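Recombination protein RecR (Deinococcus radiodurans, PDB 1VDD) binds DNA and zinc and probably acts with RecF and RecO in a RecBC-independent pathway of recombinational DNA repair. Local coordinates at residues 169-173 against 185-189. Residues are numbered along the deposited sequence.
Sequences AYGVP and TLGRA
A buried, mostly apolar packing contact lays an extended loop, 169-173, which follows strand 164-167, an edge strand of the parallel sheet in this chain, against one face of helix 183-191. The loop has no regular secondary structure; Gly171 is almost fully stretched (phi/psi 178/177) between Tyr170 and Val172, both near -70/140. The closest CA pair is Gly171-Ala189, 4.3 Å apart, and no hydrogen bond joins the segments. Thr185 O accepts Arg188 N and Ala189 N (both 2.7 Å), which defines the helical turn. The CA-to-CB bonds of Arg188 and Ala189 point toward the loop, while that of Thr185 lies sideways and its contact is made through CG2. Gly171 CA sits 4.0 Å from Ala189 CB, and Gly171 O lies 3.6 Å from Thr185 CG2. Val172, chi1 m, puts CG1 3.5 Å from Ala189 CB and 4.0 Å from Leu186 CD2. At the other end, Tyr170 (chi1 -80°, chi2 48°) turns its ring along the Arg188 side chain: Tyr170 CD2 is 3.7 Å from Arg188 CD, and Arg188 NH1 lies over one ring face. Tyr170 OH lies within weak hydrogen-bonding reach of Asp148 on helix 145-158 and Arg167 on strand 164-167. Thr185 OG1 is hydrogen-bonded to Val174 N of the second subunit; backbone hydrogen bonds to that subunit also involve Ala169, Gly171, Val172 and Ala189. This loop and helix thus take part in the contact with the second subunit, where the Toprim core meets the C-terminal region in the ring-shaped RecR assembly of four chains.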
loop_
_atom_site.group_PDB
_atom_site.type_symbol
_atom_site.label_atom_id
_atom_site.label_comp_id
_atom_site.label_asym_id
_atom_site.label_seq_id
_atom_site.Cartn_x
_atom_site.Cartn_y
_atom_site.Cartn_z
ATOM N N ALA A 169 -26.886 5.689 10.415
ATOM C CA ALA A 169 -26.082 6.774 10.960
ATOM C C ALA A 169 -24.750 7.111 10.296
ATOM O O ALA A 169 -23.839 6.290 10.239
ATOM C CB ALA A 169 -25.863 6.535 12.464
ATOM N N TYR A 170 -24.645 8.334 9.786
ATOM C CA TYR A 170 -23.389 8.785 9.207
ATOM C C TYR A 170 -22.569 8.963 10.463
ATOM O O TYR A 170 -23.066 9.507 11.445
ATOM C CB TYR A 170 -23.555 10.136 8.513
ATOM C CG TYR A 170 -24.162 10.046 7.136
ATOM C CD1 TYR A 170 -25.316 9.295 6.912
ATOM C CD2 TYR A 170 -23.589 10.717 6.059
ATOM C CE1 TYR A 170 -25.889 9.209 5.646
ATOM C CE2 TYR A 170 -24.156 10.644 4.783
ATOM C CZ TYR A 170 -25.307 9.884 4.583
ATOM O OH TYR A 170 -25.870 9.787 3.326
ATOM N N GLY A 171 -21.327 8.507 10.467
ATOM C CA GLY A 171 -20.557 8.659 11.686
ATOM C C GLY A 171 -19.168 8.079 11.629
ATOM O O GLY A 171 -18.774 7.475 10.636
ATOM N N VAL A 172 -18.419 8.253 12.711
ATOM C CA VAL A 172 -17.063 7.751 12.738
ATOM C C VAL A 172 -17.156 6.237 12.761
ATOM O O VAL A 172 -18.061 5.670 13.385
ATOM C CB VAL A 172 -16.309 8.301 13.988
ATOM C CG1 VAL A 172 -16.390 9.824 13.990
ATOM C CG2 VAL A 172 -16.917 7.758 15.276
ATOM N N PRO A 173 -16.256 5.554 12.046
ATOM C CA PRO A 173 -16.295 4.085 12.030
ATOM C C PRO A 173 -15.721 3.516 13.337
ATOM O O PRO A 173 -15.007 4.213 14.048
ATOM C CB PRO A 173 -15.456 3.727 10.807
ATOM C CG PRO A 173 -14.473 4.839 10.673
ATOM C CD PRO A 173 -15.176 6.092 11.201
ATOM N N THR A 185 -17.092 13.603 7.891
ATOM C CA THR A 185 -17.594 12.543 8.746
ATOM C C THR A 185 -17.745 13.113 10.144
ATOM O O THR A 185 -18.820 13.047 10.722
ATOM C CB THR A 185 -16.635 11.352 8.799
ATOM O OG1 THR A 185 -16.788 10.583 7.607
ATOM C CG2 THR A 185 -16.931 10.474 10.007
ATOM N N LEU A 186 -16.666 13.680 10.678
ATOM C CA LEU A 186 -16.677 14.266 12.019
ATOM C C LEU A 186 -17.847 15.216 12.220
ATOM O O LEU A 186 -18.555 15.145 13.223
ATOM C CB LEU A 186 -15.390 15.029 12.278
ATOM C CG LEU A 186 -14.241 14.220 12.846
ATOM C CD1 LEU A 186 -13.108 15.175 13.152
ATOM C CD2 LEU A 186 -14.687 13.492 14.113
ATOM N N GLY A 187 -18.040 16.113 11.263
ATOM C CA GLY A 187 -19.146 17.039 11.356
ATOM C C GLY A 187 -20.484 16.323 11.425
ATOM O O GLY A 187 -21.442 16.853 11.981
ATOM N N ARG A 188 -20.565 15.123 10.860
ATOM C CA ARG A 188 -21.817 14.381 10.896
ATOM C C ARG A 188 -21.895 13.599 12.189
ATOM O O ARG A 188 -22.963 13.473 12.784
ATOM C CB ARG A 188 -21.928 13.428 9.704
ATOM C CG ARG A 188 -22.013 14.108 8.353
ATOM C CD ARG A 188 -23.411 14.012 7.740
ATOM N NE ARG A 188 -23.479 14.717 6.459
ATOM C CZ ARG A 188 -24.573 14.814 5.704
ATOM N NH1 ARG A 188 -25.710 14.247 6.092
ATOM N NH2 ARG A 188 -24.531 15.487 4.559
ATOM N N ALA A 189 -20.767 13.055 12.623
ATOM C CA ALA A 189 -20.752 12.302 13.872
ATOM C C ALA A 189 -21.066 13.254 15.008
ATOM O O ALA A 189 -21.545 12.841 16.060
ATOM C CB ALA A 189 -19.392 11.672 14.108
#